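PDB 3TO3: petrobactin biosynthesis protein AsbB from Bacillus anthracis, which catalyses the ATP-dependent condensation of spermidine with citryl-spermidine intermediates, with release of AMP and diphosphate, in the biosynthesis of the siderophore petrobactin. Local coordinates for residues B[51-56]-B[67-73]; B[241-245]-B[352-356]; B[440-444]-B[455-459]; B[565-571]-B[584-590]. All blocks are in the same frame, centred on the assembly; numbering follows the deposited sequence.

Contact 1 (B[51-56]-B[67-73])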
# COMPACT_ATOMS: atom_id res chain seq x y z
N GLN B 51 -10.05 -42.53 -3.24
CA GLN B 51 -9.97 -41.35 -2.41
C GLN B 51 -8.96 -41.43 -1.26
O GLN B 51 -8.54 -42.48 -0.83
CB GLN B 51 -11.36 -41.09 -1.82
CG GLN B 51 -12.47 -40.89 -2.84
CD GLN B 51 -12.81 -39.42 -3.06
OE1 GLN B 51 -13.84 -38.94 -2.58
NE2 GLN B 51 -11.96 -38.70 -3.79
N ILE B 52 -8.54 -40.26 -0.81
CA ILE B 52 -7.74 -40.11 0.37
C ILE B 52 -8.50 -39.15 1.28
O ILE B 52 -8.97 -38.11 0.82
CB ILE B 52 -6.37 -39.49 0.01
CG1 ILE B 52 -5.52 -40.51 -0.74
CG2 ILE B 52 -5.64 -38.99 1.25
CD1 ILE B 52 -4.45 -39.89 -1.64
N LEU B 53 -8.65 -39.50 2.55
CA LEU B 53 -9.08 -38.54 3.56
C LEU B 53 -7.84 -37.82 4.11
O LEU B 53 -6.92 -38.47 4.61
CB LEU B 53 -9.82 -39.23 4.71
CG LEU B 53 -10.24 -38.31 5.85
CD1 LEU B 53 -11.03 -37.12 5.31
CD2 LEU B 53 -11.08 -39.12 6.83
N PHE B 54 -7.80 -36.50 4.01
CA PHE B 54 -6.66 -35.76 4.52
C PHE B 54 -7.06 -35.13 5.85
O PHE B 54 -8.11 -34.49 5.94
CB PHE B 54 -6.24 -34.64 3.56
CG PHE B 54 -5.73 -35.11 2.23
CD1 PHE B 54 -4.36 -35.31 2.02
CD2 PHE B 54 -6.60 -35.30 1.16
CE1 PHE B 54 -3.85 -35.74 0.77
CE2 PHE B 54 -6.10 -35.72 -0.09
CZ PHE B 54 -4.72 -35.94 -0.28
N LEU B 55 -6.24 -35.33 6.88
CA LEU B 55 -6.47 -34.72 8.19
C LEU B 55 -5.34 -33.77 8.48
O LEU B 55 -4.23 -34.20 8.74
CB LEU B 55 -6.54 -35.80 9.27
CG LEU B 55 -7.55 -36.92 8.97
CD1 LEU B 55 -7.44 -38.17 9.89
CD2 LEU B 55 -8.96 -36.38 9.03
N ILE B 56 -5.63 -32.47 8.47
CA ILE B 56 -4.61 -31.44 8.69
C ILE B 56 -4.69 -30.89 10.10
O ILE B 56 -5.74 -30.45 10.55
CB ILE B 56 -4.76 -30.27 7.69
CG1 ILE B 56 -4.71 -30.75 6.25
CG2 ILE B 56 -3.70 -29.20 7.90
CD1 ILE B 56 -5.38 -29.77 5.28
N THR B 67 -8.59 -29.79 13.85
CA THR B 67 -8.28 -30.59 12.67
C THR B 67 -9.11 -30.11 11.48
O THR B 67 -10.31 -29.88 11.62
CB THR B 67 -8.51 -32.10 12.94
OG1 THR B 67 -7.37 -32.64 13.60
CG2 THR B 67 -8.70 -32.87 11.66
N TYR B 68 -8.47 -29.97 10.32
CA TYR B 68 -9.18 -29.74 9.06
C TYR B 68 -9.23 -31.00 8.21
O TYR B 68 -8.22 -31.67 8.03
CB TYR B 68 -8.53 -28.61 8.28
CG TYR B 68 -8.66 -27.29 8.98
CD1 TYR B 68 -9.76 -26.49 8.77
CD2 TYR B 68 -7.69 -26.85 9.89
CE1 TYR B 68 -9.90 -25.30 9.40
CE2 TYR B 68 -7.83 -25.64 10.55
CZ TYR B 68 -8.94 -24.86 10.27
OH TYR B 68 -9.15 -23.65 10.86
N GLU B 69 -10.42 -31.32 7.70
CA GLU B 69 -10.64 -32.58 7.00
C GLU B 69 -11.14 -32.35 5.60
O GLU B 69 -11.98 -31.49 5.38
CB GLU B 69 -11.71 -33.42 7.70
CG GLU B 69 -11.26 -34.13 8.95
CD GLU B 69 -12.34 -35.03 9.55
OE1 GLU B 69 -13.44 -35.17 8.94
OE2 GLU B 69 -12.09 -35.60 10.64
N CYS B 70 -10.64 -33.13 4.66
CA CYS B 70 -11.20 -33.14 3.33
C CYS B 70 -10.82 -34.40 2.59
O CYS B 70 -9.84 -35.05 2.93
CB CYS B 70 -10.77 -31.91 2.55
SG CYS B 70 -9.03 -31.69 2.46
N TYR B 71 -11.60 -34.73 1.56
CA TYR B 71 -11.34 -35.86 0.70
C TYR B 71 -10.70 -35.38 -0.62
O TYR B 71 -11.05 -34.33 -1.15
CB TYR B 71 -12.65 -36.61 0.39
CG TYR B 71 -13.12 -37.53 1.51
CD1 TYR B 71 -14.09 -37.13 2.43
CD2 TYR B 71 -12.59 -38.81 1.65
CE1 TYR B 71 -14.53 -37.98 3.45
CE2 TYR B 71 -13.02 -39.67 2.66
CZ TYR B 71 -13.98 -39.25 3.57
OH TYR B 71 -14.43 -40.11 4.57
N GLY B 72 -9.76 -36.15 -1.14
CA GLY B 72 -9.19 -35.85 -2.43
C GLY B 72 -8.40 -37.00 -2.99
O GLY B 72 -8.49 -38.11 -2.50
N ARG B 73 -7.61 -36.73 -4.02
CA ARG B 73 -6.89 -37.75 -4.74
C ARG B 73 -5.47 -37.28 -5.01
O ARG B 73 -5.21 -36.08 -5.12
CB ARG B 73 -7.57 -37.98 -6.10
CG ARG B 73 -8.98 -38.54 -6.07
CD ARG B 73 -9.65 -38.45 -7.46
NE ARG B 73 -10.09 -37.07 -7.72
CZ ARG B 73 -10.37 -36.57 -8.92
NH1 ARG B 73 -10.23 -37.29 -10.04
NH2 ARG B 73 -10.78 -35.31 -9.00

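Contact 2 (B[241-245]-B[352-356])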
# COMPACT_ATOMS: atom_id res chain seq x y z
N TYR B 241 14.01 14.65 -26.07
CA TYR B 241 12.98 13.78 -25.48
C TYR B 241 12.58 12.58 -26.32
O TYR B 241 12.52 12.66 -27.55
CB TYR B 241 11.71 14.58 -25.18
CG TYR B 241 11.91 15.62 -24.11
CD1 TYR B 241 11.45 15.40 -22.83
CD2 TYR B 241 12.58 16.81 -24.38
CE1 TYR B 241 11.63 16.34 -21.85
CE2 TYR B 241 12.78 17.75 -23.40
CZ TYR B 241 12.29 17.51 -22.13
OH TYR B 241 12.46 18.44 -21.14
N LEU B 242 12.29 11.48 -25.64
CA LEU B 242 11.57 10.37 -26.26
C LEU B 242 10.10 10.43 -25.80
O LEU B 242 9.74 11.27 -24.98
CB LEU B 242 12.22 9.05 -25.88
CG LEU B 242 13.67 8.88 -26.36
CD1 LEU B 242 14.37 7.66 -25.73
CD2 LEU B 242 13.73 8.74 -27.91
N PHE B 243 9.27 9.54 -26.30
CA PHE B 243 7.83 9.58 -26.03
C PHE B 243 7.41 8.22 -25.57
O PHE B 243 7.76 7.24 -26.22
CB PHE B 243 7.07 9.96 -27.30
CG PHE B 243 7.39 11.35 -27.77
CD1 PHE B 243 8.50 11.59 -28.57
CD2 PHE B 243 6.63 12.43 -27.35
CE1 PHE B 243 8.82 12.90 -28.99
CE2 PHE B 243 6.94 13.74 -27.76
CZ PHE B 243 8.02 13.97 -28.58
N ILE B 244 6.72 8.16 -24.43
CA ILE B 244 6.30 6.88 -23.87
C ILE B 244 4.83 6.92 -23.50
O ILE B 244 4.36 7.85 -22.84
CB ILE B 244 7.08 6.65 -22.56
CG1 ILE B 244 8.56 7.05 -22.73
CG2 ILE B 244 6.89 5.24 -22.04
CD1 ILE B 244 9.42 6.62 -21.58
N PRO B 245 4.09 5.87 -23.89
CA PRO B 245 2.70 5.72 -23.47
C PRO B 245 2.62 5.16 -22.03
O PRO B 245 3.43 4.30 -21.69
CB PRO B 245 2.12 4.78 -24.53
CG PRO B 245 3.29 3.97 -24.98
CD PRO B 245 4.55 4.77 -24.76
N SER B 352 10.65 -0.90 -28.03
CA SER B 352 10.51 -0.70 -26.59
C SER B 352 11.14 0.61 -26.22
O SER B 352 11.97 1.10 -26.94
CB SER B 352 11.18 -1.82 -25.81
OG SER B 352 12.57 -1.69 -25.92
N VAL B 353 10.72 1.20 -25.11
CA VAL B 353 11.26 2.47 -24.67
C VAL B 353 11.03 2.56 -23.18
O VAL B 353 10.08 1.97 -22.67
CB VAL B 353 10.55 3.63 -25.36
CG1 VAL B 353 9.10 3.71 -24.90
CG2 VAL B 353 11.30 4.94 -25.11
N MSE B 354 11.87 3.30 -22.48
CA MSE B 354 11.71 3.46 -21.04
C MSE B 354 12.40 4.71 -20.46
O MSE B 354 13.30 5.31 -21.06
CB MSE B 354 12.31 2.27 -20.36
CG MSE B 354 13.81 2.42 -20.37
SE MSE B 354 14.68 0.83 -19.81
CE MSE B 354 15.45 0.29 -21.53
N TYR B 355 11.97 5.08 -19.27
CA TYR B 355 12.57 6.17 -18.53
C TYR B 355 12.98 5.56 -17.20
O TYR B 355 12.14 5.09 -16.45
CB TYR B 355 11.53 7.25 -18.31
CG TYR B 355 12.02 8.46 -17.54
CD1 TYR B 355 12.58 9.55 -18.21
CD2 TYR B 355 11.90 8.53 -16.16
CE1 TYR B 355 13.01 10.67 -17.52
CE2 TYR B 355 12.30 9.66 -15.46
CZ TYR B 355 12.86 10.73 -16.14
OH TYR B 355 13.26 11.85 -15.45
N ASP B 356 14.28 5.51 -16.95
CA ASP B 356 14.84 4.73 -15.85
C ASP B 356 15.88 5.56 -15.15
O ASP B 356 16.85 5.97 -15.76
CB ASP B 356 15.50 3.44 -16.38
CG ASP B 356 16.25 2.66 -15.28
OD1 ASP B 356 17.29 2.01 -15.59
OD2 ASP B 356 15.80 2.70 -14.11

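Contact 3 (B[440-444]-B[455-459]). With ATP (adenosine-5'-triphosphate), chain E.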
# COMPACT_ATOMS: atom_id res chain seq x y z
N GLY B 440 0.48 -21.32 -19.90
CA GLY B 440 -0.74 -21.14 -20.67
C GLY B 440 -0.98 -19.77 -21.27
O GLY B 440 -1.59 -19.65 -22.34
N GLN B 441 -0.50 -18.72 -20.60
CA GLN B 441 -0.80 -17.36 -21.01
C GLN B 441 0.17 -16.86 -22.08
O GLN B 441 -0.02 -15.78 -22.65
CB GLN B 441 -0.81 -16.44 -19.79
CG GLN B 441 -1.89 -15.34 -19.83
CD GLN B 441 -1.34 -13.97 -20.28
OE1 GLN B 441 -0.14 -13.70 -20.15
NE2 GLN B 441 -2.23 -13.11 -20.80
N ASN B 442 1.21 -17.64 -22.37
CA ASN B 442 2.18 -17.29 -23.41
C ASN B 442 1.86 -17.86 -24.78
O ASN B 442 2.63 -17.69 -25.73
CB ASN B 442 3.57 -17.76 -23.02
CG ASN B 442 4.11 -17.01 -21.83
OD1 ASN B 442 4.98 -17.51 -21.10
ND2 ASN B 442 3.56 -15.82 -21.60
N MSE B 443 0.74 -18.57 -24.87
CA MSE B 443 0.47 -19.38 -26.04
C MSE B 443 -0.93 -19.09 -26.53
O MSE B 443 -1.87 -18.95 -25.75
CB MSE B 443 0.61 -20.86 -25.69
CG MSE B 443 2.03 -21.30 -25.39
SE MSE B 443 2.18 -23.18 -24.75
CE MSE B 443 1.63 -24.15 -26.34
N ILE B 444 -1.06 -19.03 -27.84
CA ILE B 444 -2.33 -18.78 -28.49
C ILE B 444 -2.59 -19.86 -29.52
O ILE B 444 -1.79 -20.04 -30.43
CB ILE B 444 -2.32 -17.40 -29.16
CG1 ILE B 444 -2.06 -16.34 -28.08
CG2 ILE B 444 -3.64 -17.16 -29.87
CD1 ILE B 444 -2.05 -14.93 -28.59
N ILE B 455 0.33 -22.70 -33.71
CA ILE B 455 0.52 -22.02 -32.44
C ILE B 455 1.18 -20.63 -32.56
O ILE B 455 2.04 -20.40 -33.42
CB ILE B 455 1.34 -22.91 -31.48
CG1 ILE B 455 1.02 -22.54 -30.04
CG2 ILE B 455 2.82 -22.83 -31.77
CD1 ILE B 455 -0.48 -22.66 -29.74
N ALA B 456 0.78 -19.70 -31.71
CA ALA B 456 1.40 -18.37 -31.69
C ALA B 456 1.95 -18.17 -30.31
O ALA B 456 1.29 -18.53 -29.34
CB ALA B 456 0.40 -17.30 -32.01
N LEU B 457 3.16 -17.64 -30.21
CA LEU B 457 3.83 -17.52 -28.91
C LEU B 457 4.12 -16.07 -28.63
O LEU B 457 4.32 -15.28 -29.55
CB LEU B 457 5.12 -18.34 -28.90
CG LEU B 457 4.93 -19.81 -29.29
CD1 LEU B 457 6.18 -20.36 -29.91
CD2 LEU B 457 4.50 -20.62 -28.07
N LYS B 458 4.08 -15.71 -27.36
CA LYS B 458 4.33 -14.33 -26.97
C LYS B 458 5.03 -14.29 -25.62
O LYS B 458 5.22 -15.35 -25.00
CB LYS B 458 3.03 -13.52 -26.93
CG LYS B 458 1.90 -14.10 -26.03
CD LYS B 458 0.69 -13.14 -26.10
CE LYS B 458 -0.42 -13.49 -25.08
NZ LYS B 458 0.01 -13.26 -23.66
N ASP B 459 5.35 -13.07 -25.17
CA ASP B 459 6.10 -12.80 -23.94
C ASP B 459 7.46 -13.49 -23.84
O ASP B 459 7.64 -14.42 -23.05
CB ASP B 459 5.25 -13.11 -22.70
CG ASP B 459 4.19 -12.05 -22.44
OD1 ASP B 459 4.46 -10.85 -22.65
OD2 ASP B 459 3.06 -12.42 -22.04
PB ATP E . 2.34 -10.54 -18.81
O1B ATP E . 1.93 -9.11 -18.56
O2B ATP E . 3.81 -10.70 -18.52
O3B ATP E . 2.00 -10.93 -20.29
PA ATP E . 1.60 -11.47 -16.36
O1A ATP E . 1.99 -10.06 -15.93
O2A ATP E . 2.59 -12.52 -15.87
O3A ATP E . 1.53 -11.53 -17.91
O5' ATP E . 0.18 -11.76 -15.77
C5' ATP E . -0.70 -12.60 -16.41
C4' ATP E . -1.78 -13.11 -15.64
O4' ATP E . -2.32 -14.31 -16.28
C3' ATP E . -1.31 -13.54 -14.30
O3' ATP E . -1.98 -12.84 -13.32
C2' ATP E . -1.62 -14.98 -14.23
O2' ATP E . -2.01 -15.33 -12.97
C1' ATP E . -2.73 -15.11 -15.21
N9 ATP E . -3.05 -16.45 -15.61
C8 ATP E . -4.29 -16.97 -15.59
N7 ATP E . -4.22 -18.23 -16.04
C5 ATP E . -2.93 -18.52 -16.35
C6 ATP E . -2.30 -19.67 -16.86
N6 ATP E . -3.08 -20.84 -17.13
N1 ATP E . -0.97 -19.64 -17.07
C2 ATP E . -0.25 -18.53 -16.81
N3 ATP E . -0.83 -17.41 -16.32
C4 ATP E . -2.17 -17.38 -16.08

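Contact 4 (B[565-571]-B[584-590])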
# COMPACT_ATOMS: atom_id res chain seq x y z
N PRO B 565 11.97 -40.65 -14.75
CA PRO B 565 10.95 -41.12 -13.80
C PRO B 565 10.46 -40.01 -12.89
O PRO B 565 9.26 -39.88 -12.67
CB PRO B 565 11.69 -42.18 -12.99
CG PRO B 565 12.78 -42.68 -13.92
CD PRO B 565 13.20 -41.45 -14.70
N THR B 566 11.39 -39.22 -12.36
CA THR B 566 11.05 -38.15 -11.45
C THR B 566 11.87 -36.92 -11.83
O THR B 566 12.92 -37.05 -12.45
CB THR B 566 11.36 -38.53 -9.98
OG1 THR B 566 12.76 -38.65 -9.81
CG2 THR B 566 10.73 -39.88 -9.58
N PHE B 567 11.36 -35.74 -11.50
CA PHE B 567 12.15 -34.53 -11.64
C PHE B 567 11.71 -33.49 -10.62
O PHE B 567 10.74 -33.71 -9.89
CB PHE B 567 12.01 -33.94 -13.04
CG PHE B 567 10.74 -33.19 -13.23
CD1 PHE B 567 10.72 -31.81 -13.16
CD2 PHE B 567 9.56 -33.86 -13.47
CE1 PHE B 567 9.53 -31.11 -13.33
CE2 PHE B 567 8.37 -33.17 -13.65
CZ PHE B 567 8.37 -31.79 -13.57
N TYR B 568 12.43 -32.37 -10.60
CA TYR B 568 12.25 -31.33 -9.59
C TYR B 568 11.44 -30.18 -10.15
O TYR B 568 11.89 -29.46 -11.02
CB TYR B 568 13.61 -30.83 -9.07
CG TYR B 568 14.22 -31.73 -8.02
CD1 TYR B 568 13.41 -32.42 -7.13
CD2 TYR B 568 15.60 -31.92 -7.92
CE1 TYR B 568 13.94 -33.26 -6.15
CE2 TYR B 568 16.15 -32.77 -6.94
CZ TYR B 568 15.30 -33.45 -6.06
OH TYR B 568 15.79 -34.30 -5.08
N ALA B 569 10.23 -30.04 -9.64
CA ALA B 569 9.32 -28.94 -9.95
C ALA B 569 9.40 -27.78 -8.93
O ALA B 569 9.56 -27.99 -7.74
CB ALA B 569 7.92 -29.47 -9.99
N GLU B 570 9.25 -26.56 -9.42
CA GLU B 570 9.21 -25.36 -8.60
C GLU B 570 8.15 -25.47 -7.53
O GLU B 570 7.05 -25.89 -7.82
CB GLU B 570 8.84 -24.16 -9.47
CG GLU B 570 9.94 -23.68 -10.40
CD GLU B 570 11.16 -23.18 -9.65
OE1 GLU B 570 10.98 -22.46 -8.63
OE2 GLU B 570 12.30 -23.50 -10.07
N GLN B 571 8.46 -25.03 -6.32
CA GLN B 571 7.41 -24.90 -5.34
C GLN B 571 7.03 -23.42 -5.29
O GLN B 571 7.66 -22.62 -4.60
CB GLN B 571 8.00 -25.23 -3.96
CG GLN B 571 8.56 -26.63 -3.83
CD GLN B 571 9.22 -26.84 -2.48
OE1 GLN B 571 10.27 -26.26 -2.18
NE2 GLN B 571 8.60 -27.67 -1.65
N LEU B 584 13.15 -24.58 -2.68
CA LEU B 584 12.18 -24.10 -3.69
C LEU B 584 11.73 -25.14 -4.73
O LEU B 584 10.99 -24.85 -5.65
CB LEU B 584 12.60 -22.79 -4.36
CG LEU B 584 11.80 -21.63 -3.76
CD1 LEU B 584 11.37 -21.92 -2.31
CD2 LEU B 584 12.60 -20.32 -3.83
N VAL B 585 12.25 -26.35 -4.60
CA VAL B 585 12.01 -27.37 -5.58
C VAL B 585 11.49 -28.63 -4.87
O VAL B 585 11.83 -28.89 -3.73
CB VAL B 585 13.35 -27.62 -6.28
CG1 VAL B 585 13.84 -29.04 -6.05
CG2 VAL B 585 13.29 -27.20 -7.75
N HIS B 586 10.62 -29.40 -5.51
CA HIS B 586 10.25 -30.67 -4.90
C HIS B 586 10.10 -31.75 -5.97
O HIS B 586 9.82 -31.45 -7.12
CB HIS B 586 9.00 -30.58 -4.00
CG HIS B 586 7.72 -30.37 -4.75
ND1 HIS B 586 6.65 -31.24 -4.66
CD2 HIS B 586 7.31 -29.37 -5.57
CE1 HIS B 586 5.65 -30.79 -5.40
NE2 HIS B 586 6.03 -29.66 -5.96
N GLU B 587 10.33 -33.00 -5.57
CA GLU B 587 10.38 -34.09 -6.50
C GLU B 587 8.99 -34.63 -6.78
O GLU B 587 8.24 -34.92 -5.85
CB GLU B 587 11.25 -35.19 -5.95
CG GLU B 587 11.53 -36.30 -6.96
CD GLU B 587 12.16 -37.50 -6.32
OE1 GLU B 587 12.21 -37.53 -5.08
OE2 GLU B 587 12.59 -38.43 -7.04
N VAL B 588 8.66 -34.76 -8.06
CA VAL B 588 7.34 -35.23 -8.47
C VAL B 588 7.46 -36.35 -9.50
O VAL B 588 8.43 -36.41 -10.24
CB VAL B 588 6.50 -34.08 -9.07
CG1 VAL B 588 6.32 -32.96 -8.05
CG2 VAL B 588 7.16 -33.55 -10.35
N PRO B 589 6.48 -37.26 -9.55
CA PRO B 589 6.62 -38.31 -10.56
C PRO B 589 6.31 -37.75 -11.95
O PRO B 589 5.61 -36.75 -12.12
CB PRO B 589 5.59 -39.36 -10.12
CG PRO B 589 4.48 -38.52 -9.52
CD PRO B 589 5.19 -37.34 -8.83
N ASN B 590 6.88 -38.38 -12.96
CA ASN B 590 6.69 -37.91 -14.33
C ASN B 590 5.77 -38.87 -15.11
O ASN B 590 6.13 -40.03 -15.36
CB ASN B 590 8.05 -37.77 -14.99
CG ASN B 590 7.95 -37.42 -16.46
OD1 ASN B 590 6.89 -37.03 -16.95
ND2 ASN B 590 9.05 -37.59 -17.18
O HOH W 1 4.81 -27.63 -7.54

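Contact 1 (B[51-56]-B[67-73])
An antiparallel pairing of two neighbouring strands, the arms of the β-hairpin 52-59/65-74, makes up this contact, which lies in the N-terminal antiparallel sheet about 30 Å from the centre of the chain. The strand segments run at 164°, with axes 4.6 Å apart at closest approach. Three hydrogen-bonded pairs, Ile52-Gly72, Phe54-Cys70 and Ile56-Tyr68, are each joined by two backbone hydrogen bonds; the shortest include Phe54 N to Cys70 O and Ile56 N to Tyr68 O, both 2.7 Å and nearly straight. Between them, in the non-hydrogen-bonded pairs, CA-H...O contacts such as Glu69 CA to Phe54 O (3.3 Å) fill the gaps.

The two faces differ. On one, Phe54, Ile56, Tyr68 and Cys70 are buried, and the edge of the Phe54 ring faces Gly72 (Phe54 CE2 to Gly72 N 3.8 Å), where a side chain would be crowded. Tyr68 continues this face to helix 100-110, meeting Phe103 edge-to-face and hydrogen-bonded to Glu106. On the other, partly exposed face, Leu53 CD1 sits 4.0 Å from the centroid of the Tyr71 ring in a CH-π contact, and Leu55 lies along the aliphatic part of Glu69. At the end of the pairing, Gln51 and Arg73 both reach Asp84. The chemistry is that of a two-faced sheet: a backbone network between a largely apolar, mostly buried side and a mixed, partly exposed one.

Contact 2 (B[241-245]-B[352-356])
Along 352-356, a segment at the end of strand 345-355, the first residue in contact is Val353, whose side chain points toward strand 241-246. Its CG2 lies 4.1 Å from Leu242 CD1, and its CG1 lies 3.9 Å from Ile244 CG2, so the valine fits between two side chains that face it from alternate positions of the other strand. The side chain of Met354, a selenomethionine, points away to helix 315-333, but its backbone is still touched by Ile244, with Ile244 CD1 3.7 Å from Met354 C. Tyr355 adds its CB, 3.9 Å from Ile244 CD1, while the ring leads away and its hydroxyl is hydrogen-bonded to Asp262.

The strand segments cross at 103°, with axes 7.2 Å apart at closest approach, too far for backbone pairing; each strand instead bonds within its own sheet, Ile244 with Ile194 and Val353 with Cys368. This is the near-perpendicular packing of two β-sheets through apolar side chains, here the three-stranded sheet of 241-246 against the large mixed sheet, within the IucA/IucC family region.

Contact 3 (B[440-444]-B[455-459])
Lys458 makes the shortest polar link: its NZ donates to Gln441 O at 2.7 Å, and the same NZ forms a salt bridge with the carboxylate of Asp459, 3.6 Å from OD2. The backbone bonds follow. Lys458 N reaches Asn442 O at 2.9 Å, and Ile444 and Ala456 form a hydrogen-bonded antiparallel pair, with Ile444 N to Ala456 O at 2.8 Å and Ala456 N to Ile444 O at 2.9 Å. Farther out, Met443 CG, of a selenomethionine, packs on Leu457 CD2 (3.7 Å), while Ile444 CB meets Ala456 CB (3.9 Å) on the other face of the hairpin 443-448/451-457.

Gln441, Asn442 and Asp459 belong to the magnesium site, and Gly440, Gln441 and Asp459 line the ATP pocket. Asp459 OD2 lies 2.5 Å from ATP O3B, and its OD1 forms salt bridges with Arg371 and Lys299. The apolar strands thus lead into a polar, buried end, where the lysine ties the two segments together and sets its charge beside Asp459, whose carboxylate adjoins the nucleotide and metal site.

Contact 4 (B[565-571]-B[584-590])
Backbone hydrogen bonds join strands 566-570 and 585-589. The pairs Phe567-Val588 and Ala569-His586 each have two. The shortest of these four is His586 N to Ala569 O, at 2.8 Å. The longest is Phe567 N to Val588 O, at 3.3 Å. Beyond the strands the pattern continues at both ends, with Gln571 N to Leu584 O at 2.6 Å and Asn590 N to Pro565 O at 2.8 Å.

These form an antiparallel two-stranded sheet near the C-terminus, strongly twisted, its strand segments at 137°, and linked by residues that are neither helix nor strand. Asn590 is the N-cap of helix 591-600: its OD1 accepts from Leu592 N, while its ND2 turns back to the carbonyls of Leu562 and Thr564.

Among the side-chain polar contacts, Thr566 OG1 donates to Glu587 OE2 at 2.8 Å on the more exposed face. A water joins Glu570 O (2.9 Å) to His586 NE2 (2.8 Å), and the imidazole also meets Tyr37 edge-to-face.

Apolar contacts occupy both faces. Val585 CG1 lies over the Tyr568 ring in a CH-π contact, 3.8 Å from its centroid. On the opposite face Phe567 CE2 touches Val588 CG2 at 3.5 Å, and Phe567 and Ala569 rest on helix 502-528.

In the fold
Contacts 2 and 3 are buried, whereas contacts 1 and 4 are partly exposed. Three of the four are antiparallel strand pairs stitched by backbone hydrogen bonds; contact 2 alone joins separate sheets, and does so through apolar side chains. Contacts 2 and 3 share the large mixed sheet, where strands 345-355 and 451-457 run side by side, yet their centres are 26 Å apart, and of the four only contact 3 contributes residues to the ATP and magnesium sites. Contacts 1 and 4 lie on the same side of the chain's centre, 22 Å apart between centres. Helix 502-528 packs on contacts 3 and 4 and meets contact 1 through the Arg73-Asp526 salt bridge.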